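Local coordinates for MutT/nudix family protein (Enterococcus faecalis, PDB 2FML) that is of unknown function but pairs a Nudix domain with a probable DNA-binding winged helix, and probably binds or hydrolyses a nucleoside diphosphate linked to another moiety and may regulate transcription, at residues L60-L74 with D180-K192. Sequence-based numbering, arbitrary orientation.
Sequences LIQRKGHPFRNSWAL and DTLAFDHSEIIIK
In the Nudix fold a beta hairpin, here strands 55-63 and 72-78, meets the turn that leads into helix 186-200; Ala-183 and His-186 of that type II' turn grip Trp-72 and Leu-74. Ala-183 N donates to Trp-72 O (2.9 Å, nearly straight at 169°), and a water bridges Trp-72 N to Thr-181 O, tying the extended residues before the helix to the strand. Histidine suits the first turn of the helix because its two ring nitrogens can serve two directions: ND1 accepts from Leu-74 N at 2.9 Å, the donor tilted out of the ring plane, while NE2 is hydrogen-bonded to a glycerol that probably came from the crystallisation liquor. Leu-74 then forks between helix residues, CD1 against Ile-189 CG2 (3.6 Å) and CD2 against Ile-190 CD1 (3.7 Å); Ile-190 CD1 also reaches Leu-60 CD2. Ala-183 is small enough for its CB to lie 3.5 Å from Phe-68 CB. One face of the Phe-68 ring lies against Ala-183 CA, a CH-pi contact, with Phe-184 N over its centre, and the ring turns an edge to the face of Phe-184, centroids 4.8 Å apart. With chi3 bent to 44°, Arg-63 folds its guanidinium back so that NE donates to Pro-67 O within the hairpin loop, and one face of the group receives the Phe-184 edge at CE2, the planes 80° apart. Asp-185 forms a salt bridge with Arg-117. Leu-74 and Ile-189 both rest on Val-45, setting the helix start against strand 39-50, and Pro-67 packs on Phe-23 of the second subunit, placing the hairpin loop at the dimer interface.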
ATOM      1  N   LEU A  60      -9.897  18.801   5.611  1.00 51.76           N
ATOM      2  CA  LEU A  60      -9.123  19.461   4.518  1.00 53.16           C
ATOM      3  C   LEU A  60      -8.480  20.699   5.112  1.00 53.64           C
ATOM      4  O   LEU A  60      -8.985  21.247   6.068  1.00 53.15           O
ATOM      5  CB  LEU A  60     -10.002  19.899   3.341  1.00 51.11           C
ATOM      6  CG  LEU A  60     -10.730  18.830   2.540  1.00 50.76           C
ATOM      7  CD1 LEU A  60     -11.474  19.432   1.344  1.00 53.82           C
ATOM      8  CD2 LEU A  60      -9.721  17.726   2.051  1.00 50.32           C
ATOM      9  N   ILE A  61      -7.371  21.137   4.532  1.00 54.40           N
ATOM     10  CA  ILE A  61      -6.752  22.383   4.946  1.00 55.28           C
ATOM     11  C   ILE A  61      -6.700  23.236   3.712  1.00 55.31           C
ATOM     12  O   ILE A  61      -6.625  22.708   2.601  1.00 55.16           O
ATOM     13  CB  ILE A  61      -5.287  22.203   5.440  1.00 54.93           C
ATOM     14  CG1 ILE A  61      -4.433  21.564   4.315  1.00 56.69           C
ATOM     15  CG2 ILE A  61      -5.238  21.402   6.706  1.00 55.87           C
ATOM     16  CD1 ILE A  61      -2.952  21.957   4.304  1.00 58.48           C
ATOM     17  N   GLN A  62      -6.723  24.564   3.914  1.00 55.97           N
ATOM     18  CA  GLN A  62      -6.440  25.525   2.856  1.00 55.37           C
ATOM     19  C   GLN A  62      -4.974  25.874   2.962  1.00 55.96           C
ATOM     20  O   GLN A  62      -4.519  26.425   3.971  1.00 55.85           O
ATOM     21  CB  GLN A  62      -7.296  26.792   2.936  1.00 55.32           C
ATOM     22  CG  GLN A  62      -6.977  27.747   1.815  1.00 54.46           C
ATOM     23  CD  GLN A  62      -7.869  28.963   1.760  1.00 56.16           C
ATOM     24  OE1 GLN A  62      -8.355  29.362   0.674  1.00 55.29           O
ATOM     25  NE2 GLN A  62      -8.071  29.579   2.897  1.00 53.86           N
ATOM     26  N   ARG A  63      -4.243  25.547   1.901  1.00 55.97           N
ATOM     27  CA  ARG A  63      -2.794  25.768   1.866  1.00 56.32           C
ATOM     28  C   ARG A  63      -2.483  27.241   1.855  1.00 56.84           C
ATOM     29  O   ARG A  63      -3.098  28.008   1.142  1.00 58.30           O
ATOM     30  CB  ARG A  63      -2.207  25.090   0.639  1.00 55.66           C
ATOM     31  CG  ARG A  63      -2.507  23.534   0.593  1.00 54.98           C
ATOM     32  CD  ARG A  63      -1.853  22.927  -0.640  1.00 55.64           C
ATOM     33  NE  ARG A  63      -0.492  23.423  -0.849  1.00 54.25           N
ATOM     34  CZ  ARG A  63       0.608  22.931  -0.276  1.00 53.40           C
ATOM     35  NH1 ARG A  63       0.537  21.893   0.584  1.00 49.17           N
ATOM     36  NH2 ARG A  63       1.786  23.505  -0.558  1.00 55.88           N
ATOM     37  N   LYS A  64      -1.519  27.657   2.638  1.00 57.23           N
ATOM     38  CA  LYS A  64      -1.228  29.047   2.623  1.00 57.56           C
ATOM     39  C   LYS A  64      -0.041  29.426   1.721  1.00 56.97           C
ATOM     40  O   LYS A  64       0.088  30.567   1.320  1.00 55.68           O
ATOM     41  CB  LYS A  64      -1.123  29.576   4.052  1.00 58.81           C
ATOM     42  CG  LYS A  64       0.194  29.557   4.738  1.00 61.46           C
ATOM     43  CD  LYS A  64       0.194  30.796   5.738  1.00 64.25           C
ATOM     44  CE  LYS A  64      -0.937  30.727   6.822  1.00 65.61           C
ATOM     45  NZ  LYS A  64      -0.508  31.277   8.188  1.00 66.29           N
ATOM     46  N   GLY A  65       0.766  28.432   1.366  1.00 56.77           N
ATOM     47  CA  GLY A  65       1.932  28.620   0.540  1.00 55.92           C
ATOM     48  C   GLY A  65       1.884  27.766  -0.701  1.00 55.82           C
ATOM     49  O   GLY A  65       1.094  26.776  -0.784  1.00 55.85           O
ATOM     50  N   HIS A  66       2.726  28.157  -1.660  1.00 54.06           N
ATOM     51  CA  HIS A  66       2.891  27.441  -2.895  1.00 53.49           C
ATOM     52  C   HIS A  66       3.564  26.074  -2.697  1.00 54.04           C
ATOM     53  O   HIS A  66       4.288  25.881  -1.743  1.00 54.13           O
ATOM     54  CB  HIS A  66       3.662  28.314  -3.889  1.00 52.92           C
ATOM     55  CG  HIS A  66       2.781  29.194  -4.714  1.00 48.69           C
ATOM     56  ND1 HIS A  66       3.157  30.453  -5.135  1.00 52.59           N
ATOM     57  CD2 HIS A  66       1.538  28.991  -5.199  1.00 48.47           C
ATOM     58  CE1 HIS A  66       2.176  30.988  -5.834  1.00 50.38           C
ATOM     59  NE2 HIS A  66       1.171  30.132  -5.861  1.00 48.38           N
ATOM     60  N   PRO A  67       3.367  25.121  -3.632  1.00 54.05           N
ATOM     61  CA  PRO A  67       2.483  25.110  -4.792  1.00 53.72           C
ATOM     62  C   PRO A  67       1.033  24.981  -4.336  1.00 53.04           C
ATOM     63  O   PRO A  67       0.780  24.576  -3.200  1.00 53.18           O
ATOM     64  CB  PRO A  67       2.968  23.904  -5.603  1.00 53.77           C
ATOM     65  CG  PRO A  67       3.740  23.034  -4.642  1.00 54.07           C
ATOM     66  CD  PRO A  67       4.215  23.923  -3.540  1.00 54.08           C
ATOM     67  N   PHE A  68       0.092  25.446  -5.156  1.00 53.86           N
ATOM     68  CA  PHE A  68      -1.325  25.422  -4.829  1.00 54.02           C
ATOM     69  C   PHE A  68      -1.667  26.219  -3.635  1.00 55.16           C
ATOM     70  O   PHE A  68      -2.487  25.755  -2.833  1.00 55.94           O
ATOM     71  CB  PHE A  68      -1.795  23.948  -4.632  1.00 56.05           C
ATOM     72  CG  PHE A  68      -1.625  23.105  -5.886  1.00 56.76           C
ATOM     73  CD1 PHE A  68      -2.522  23.246  -6.971  1.00 62.43           C
ATOM     74  CD2 PHE A  68      -0.546  22.231  -6.016  1.00 58.14           C
ATOM     75  CE1 PHE A  68      -2.362  22.472  -8.156  1.00 60.91           C
ATOM     76  CE2 PHE A  68      -0.373  21.470  -7.189  1.00 54.71           C
ATOM     77  CZ  PHE A  68      -1.283  21.586  -8.244  1.00 58.73           C
ATOM     78  N   ARG A  69      -1.059  27.415  -3.503  1.00 54.82           N
ATOM     79  CA  ARG A  69      -1.500  28.401  -2.547  1.00 55.52           C
ATOM     80  C   ARG A  69      -3.013  28.644  -2.609  1.00 55.09           C
ATOM     81  O   ARG A  69      -3.565  28.874  -3.677  1.00 54.74           O
ATOM     82  CB  ARG A  69      -0.799  29.737  -2.779  1.00 55.36           C
ATOM     83  CG  ARG A  69      -1.032  30.778  -1.709  1.00 54.70           C
ATOM     84  CD  ARG A  69      -0.629  32.170  -2.229  1.00 58.79           C
ATOM     85  NE  ARG A  69       0.788  32.196  -2.549  1.00 59.06           N
ATOM     86  CZ  ARG A  69       1.417  33.046  -3.371  1.00 56.25           C
ATOM     87  NH1 ARG A  69       0.775  33.974  -4.079  1.00 50.08           N
ATOM     88  NH2 ARG A  69       2.737  32.900  -3.515  1.00 53.68           N
ATOM     89  N   ASN A  70      -3.660  28.601  -1.444  1.00 55.08           N
ATOM     90  CA  ASN A  70      -5.083  28.881  -1.334  1.00 55.07           C
ATOM     91  C   ASN A  70      -6.020  27.768  -1.813  1.00 54.11           C
ATOM     92  O   ASN A  70      -7.239  27.875  -1.711  1.00 54.53           O
ATOM     93  CB  ASN A  70      -5.415  30.240  -2.003  1.00 54.57           C
ATOM     94  CG  ASN A  70      -4.841  31.435  -1.227  1.00 56.81           C
ATOM     95  OD1 ASN A  70      -4.498  31.331  -0.053  1.00 55.34           O
ATOM     96  ND2 ASN A  70      -4.734  32.579  -1.899  1.00 58.67           N
ATOM     97  N   SER A  71      -5.458  26.690  -2.329  1.00 54.57           N
ATOM     98  CA  SER A  71      -6.250  25.543  -2.695  1.00 54.90           C
ATOM     99  C   SER A  71      -6.509  24.732  -1.403  1.00 55.06           C
ATOM    100  O   SER A  71      -5.715  24.780  -0.486  1.00 54.99           O
ATOM    101  CB  SER A  71      -5.521  24.692  -3.746  1.00 54.37           C
ATOM    102  OG  SER A  71      -5.421  25.365  -4.983  1.00 58.45           O
ATOM    103  N   TRP A  72      -7.601  23.977  -1.382  1.00 55.31           N
ATOM    104  CA  TRP A  72      -7.860  22.993  -0.349  1.00 56.87           C
ATOM    105  C   TRP A  72      -7.133  21.688  -0.675  1.00 56.22           C
ATOM    106  O   TRP A  72      -6.908  21.347  -1.836  1.00 56.48           O
ATOM    107  CB  TRP A  72      -9.385  22.774  -0.134  1.00 57.10           C
ATOM    108  CG  TRP A  72     -10.074  24.040   0.263  1.00 56.38           C
ATOM    109  CD1 TRP A  72     -10.643  24.964  -0.590  1.00 56.64           C
ATOM    110  CD2 TRP A  72     -10.238  24.571   1.597  1.00 57.48           C
ATOM    111  NE1 TRP A  72     -11.145  26.018   0.130  1.00 56.49           N
ATOM    112  CE2 TRP A  72     -10.936  25.797   1.471  1.00 57.89           C
ATOM    113  CE3 TRP A  72      -9.878  24.125   2.884  1.00 56.01           C
ATOM    114  CZ2 TRP A  72     -11.266  26.595   2.587  1.00 59.00           C
ATOM    115  CZ3 TRP A  72     -10.222  24.910   3.988  1.00 57.43           C
ATOM    116  CH2 TRP A  72     -10.921  26.121   3.836  1.00 57.98           C
ATOM    117  N   ALA A  73      -6.739  20.983   0.374  1.00 54.88           N
ATOM    118  CA  ALA A  73      -5.779  19.937   0.231  1.00 55.21           C
ATOM    119  C   ALA A  73      -5.912  18.985   1.427  1.00 55.68           C
ATOM    120  O   ALA A  73      -6.396  19.390   2.461  1.00 56.70           O
ATOM    121  CB  ALA A  73      -4.348  20.551   0.175  1.00 53.77           C
ATOM    122  N   LEU A  74      -5.440  17.746   1.309  1.00 56.17           N
ATOM    123  CA  LEU A  74      -5.162  16.948   2.543  1.00 57.50           C
ATOM    124  C   LEU A  74      -4.016  17.526   3.349  1.00 57.96           C
ATOM    125  O   LEU A  74      -3.080  18.144   2.783  1.00 59.66           O
ATOM    126  CB  LEU A  74      -4.901  15.446   2.247  1.00 57.02           C
ATOM    127  CG  LEU A  74      -6.002  14.757   1.389  1.00 57.86           C
ATOM    128  CD1 LEU A  74      -5.489  13.471   0.720  1.00 58.03           C
ATOM    129  CD2 LEU A  74      -7.308  14.459   2.211  1.00 57.83           C
ATOM    130  N   ASP A 180     -14.681  24.029  -6.760  1.00 59.04           N
ATOM    131  CA  ASP A 180     -13.331  23.986  -6.247  1.00 57.03           C
ATOM    132  C   ASP A 180     -12.596  22.692  -6.622  1.00 55.47           C
ATOM    133  O   ASP A 180     -13.199  21.650  -6.731  1.00 55.84           O
ATOM    134  CB  ASP A 180     -13.404  24.238  -4.745  1.00 56.44           C
ATOM    135  CG  ASP A 180     -13.914  25.646  -4.438  1.00 59.31           C
ATOM    136  OD1 ASP A 180     -13.112  26.620  -4.488  1.00 60.85           O
ATOM    137  OD2 ASP A 180     -15.136  25.797  -4.198  1.00 61.69           O
ATOM    138  N   THR A 181     -11.287  22.801  -6.800  1.00 54.55           N
ATOM    139  CA  THR A 181     -10.419  21.744  -7.223  1.00 54.34           C
ATOM    140  C   THR A 181      -9.360  21.499  -6.122  1.00 54.37           C
ATOM    141  O   THR A 181      -8.697  22.428  -5.659  1.00 55.25           O
ATOM    142  CB  THR A 181      -9.732  22.091  -8.623  1.00 54.70           C
ATOM    143  OG1 THR A 181     -10.732  22.349  -9.647  1.00 55.98           O
ATOM    144  CG2 THR A 181      -8.907  20.934  -9.122  1.00 52.39           C
ATOM    145  N   LEU A 182      -9.199  20.253  -5.702  1.00 54.21           N
ATOM    146  CA  LEU A 182      -8.171  19.908  -4.738  1.00 55.00           C
ATOM    147  C   LEU A 182      -6.784  20.117  -5.326  1.00 55.91           C
ATOM    148  O   LEU A 182      -6.556  19.842  -6.555  1.00 57.38           O
ATOM    149  CB  LEU A 182      -8.332  18.462  -4.289  1.00 54.22           C
ATOM    150  CG  LEU A 182      -9.558  18.197  -3.411  1.00 54.33           C
ATOM    151  CD1 LEU A 182      -9.912  16.716  -3.374  1.00 56.98           C
ATOM    152  CD2 LEU A 182      -9.291  18.720  -2.018  1.00 54.98           C
ATOM    153  N   ALA A 183      -5.886  20.611  -4.467  1.00 54.21           N
ATOM    154  CA  ALA A 183      -4.460  20.641  -4.741  1.00 54.18           C
ATOM    155  C   ALA A 183      -3.861  19.287  -5.185  1.00 53.97           C
ATOM    156  O   ALA A 183      -4.313  18.208  -4.794  1.00 54.72           O
ATOM    157  CB  ALA A 183      -3.695  21.177  -3.486  1.00 54.03           C
ATOM    158  N   PHE A 184      -2.788  19.362  -5.961  1.00 54.25           N
ATOM    159  CA  PHE A 184      -2.005  18.195  -6.320  1.00 55.26           C
ATOM    160  C   PHE A 184      -2.899  17.148  -6.986  1.00 55.76           C
ATOM    161  O   PHE A 184      -3.745  17.527  -7.814  1.00 55.46           O
ATOM    162  CB  PHE A 184      -1.239  17.624  -5.118  1.00 54.32           C
ATOM    163  CG  PHE A 184      -0.333  18.637  -4.420  1.00 54.67           C
ATOM    164  CD1 PHE A 184       0.878  18.995  -4.979  1.00 56.57           C
ATOM    165  CD2 PHE A 184      -0.697  19.194  -3.186  1.00 53.53           C
ATOM    166  CE1 PHE A 184       1.726  19.922  -4.325  1.00 57.50           C
ATOM    167  CE2 PHE A 184       0.099  20.075  -2.532  1.00 56.14           C
ATOM    168  CZ  PHE A 184       1.364  20.457  -3.106  1.00 55.45           C
ATOM    169  N   ASP A 185      -2.720  15.878  -6.593  1.00 55.15           N
ATOM    170  CA  ASP A 185      -3.523  14.742  -7.025  1.00 54.35           C
ATOM    171  C   ASP A 185      -4.374  14.269  -5.839  1.00 53.54           C
ATOM    172  O   ASP A 185      -4.793  13.138  -5.785  1.00 53.23           O
ATOM    173  CB  ASP A 185      -2.604  13.596  -7.517  1.00 54.64           C
ATOM    174  CG  ASP A 185      -1.633  13.094  -6.428  1.00 56.36           C
ATOM    175  OD1 ASP A 185      -1.481  13.769  -5.386  1.00 55.57           O
ATOM    176  OD2 ASP A 185      -1.013  12.016  -6.601  1.00 57.27           O
ATOM    177  N   HIS A 186      -4.693  15.176  -4.923  1.00 54.51           N
ATOM    178  CA  HIS A 186      -5.499  14.814  -3.722  1.00 54.68           C
ATOM    179  C   HIS A 186      -6.916  14.333  -3.998  1.00 54.61           C
ATOM    180  O   HIS A 186      -7.477  13.596  -3.213  1.00 52.70           O
ATOM    181  CB  HIS A 186      -5.501  15.943  -2.698  1.00 52.84           C
ATOM    182  CG  HIS A 186      -4.160  16.170  -2.104  1.00 51.70           C
ATOM    183  ND1 HIS A 186      -3.952  17.017  -1.035  1.00 51.49           N
ATOM    184  CD2 HIS A 186      -2.955  15.633  -2.422  1.00 49.56           C
ATOM    185  CE1 HIS A 186      -2.670  16.992  -0.720  1.00 53.78           C
ATOM    186  NE2 HIS A 186      -2.049  16.163  -1.548  1.00 53.60           N
ATOM    187  N   SER A 187      -7.474  14.716  -5.140  1.00 55.38           N
ATOM    188  CA  SER A 187      -8.765  14.139  -5.540  1.00 57.16           C
ATOM    189  C   SER A 187      -8.664  12.612  -5.768  1.00 57.36           C
ATOM    190  O   SER A 187      -9.579  11.839  -5.353  1.00 57.28           O
ATOM    191  CB  SER A 187      -9.232  14.823  -6.835  1.00 57.09           C
ATOM    192  OG  SER A 187      -8.600  14.092  -7.829  1.00 62.87           O
ATOM    193  N   GLU A 188      -7.547  12.174  -6.382  1.00 56.78           N
ATOM    194  CA  GLU A 188      -7.283  10.747  -6.534  1.00 58.18           C
ATOM    195  C   GLU A 188      -7.084  10.021  -5.237  1.00 56.39           C
ATOM    196  O   GLU A 188      -7.335   8.854  -5.160  1.00 57.25           O
ATOM    197  CB  GLU A 188      -6.024  10.439  -7.390  1.00 57.54           C
ATOM    198  CG  GLU A 188      -6.162  10.694  -8.860  1.00 63.61           C
ATOM    199  CD  GLU A 188      -4.800  10.814  -9.476  1.00 70.50           C
ATOM    200  OE1 GLU A 188      -4.054   9.833  -9.298  1.00 75.19           O
ATOM    201  OE2 GLU A 188      -4.458  11.891 -10.072  1.00 75.07           O
ATOM    202  N   ILE A 189      -6.434  10.687  -4.305  1.00 56.24           N
ATOM    203  CA  ILE A 189      -6.202  10.145  -3.003  1.00 53.89           C
ATOM    204  C   ILE A 189      -7.529  10.019  -2.185  1.00 54.48           C
ATOM    205  O   ILE A 189      -7.742   9.009  -1.517  1.00 54.73           O
ATOM    206  CB  ILE A 189      -5.143  10.974  -2.190  1.00 53.05           C
ATOM    207  CG1 ILE A 189      -3.857  11.352  -2.999  1.00 49.45           C
ATOM    208  CG2 ILE A 189      -4.904  10.287  -0.857  1.00 48.23           C
ATOM    209  CD1 ILE A 189      -2.724  11.981  -2.094  1.00 51.17           C
ATOM    210  N   ILE A 190      -8.400  11.015  -2.233  1.00 53.94           N
ATOM    211  CA  ILE A 190      -9.681  10.909  -1.522  1.00 54.95           C
ATOM    212  C   ILE A 190     -10.600   9.805  -2.075  1.00 55.77           C
ATOM    213  O   ILE A 190     -11.204   9.000  -1.324  1.00 56.42           O
ATOM    214  CB  ILE A 190     -10.384  12.276  -1.439  1.00 55.01           C
ATOM    215  CG1 ILE A 190      -9.578  13.107  -0.461  1.00 56.58           C
ATOM    216  CG2 ILE A 190     -11.906  12.129  -0.901  1.00 54.71           C
ATOM    217  CD1 ILE A 190      -9.844  14.544  -0.422  1.00 60.37           C
ATOM    218  N   ILE A 191     -10.684   9.746  -3.395  1.00 56.91           N
ATOM    219  CA  ILE A 191     -11.385   8.667  -4.095  1.00 57.47           C
ATOM    220  C   ILE A 191     -10.783   7.300  -3.728  1.00 56.84           C
ATOM    221  O   ILE A 191     -11.516   6.348  -3.440  1.00 57.44           O
ATOM    222  CB  ILE A 191     -11.340   8.941  -5.628  1.00 57.84           C
ATOM    223  CG1 ILE A 191     -12.151  10.199  -5.952  1.00 59.74           C
ATOM    224  CG2 ILE A 191     -11.732   7.749  -6.484  1.00 57.67           C
ATOM    225  CD1 ILE A 191     -13.559  10.086  -5.743  1.00 64.65           C
ATOM    226  N   LYS A 192      -9.460   7.184  -3.735  1.00 57.46           N
ATOM    227  CA  LYS A 192      -8.823   5.904  -3.280  1.00 58.16           C
ATOM    228  C   LYS A 192      -9.266   5.512  -1.862  1.00 57.42           C
ATOM    229  O   LYS A 192      -9.612   4.358  -1.617  1.00 58.44           O
ATOM    230  CB  LYS A 192      -7.292   5.943  -3.396  1.00 56.81           C
ATOM    231  CG  LYS A 192      -6.496   4.604  -3.190  1.00 58.76           C
ATOM    232  CD  LYS A 192      -6.412   3.641  -4.442  1.00 60.19           C
ATOM    233  CE  LYS A 192      -5.651   4.136  -5.654  1.00 66.20           C
ATOM    234  NZ  LYS A 192      -5.540   2.971  -6.735  1.00 67.41           N
TER
HETATM  235  O   HOH W   1      -9.138  24.107  -3.712  1.00 37.63           O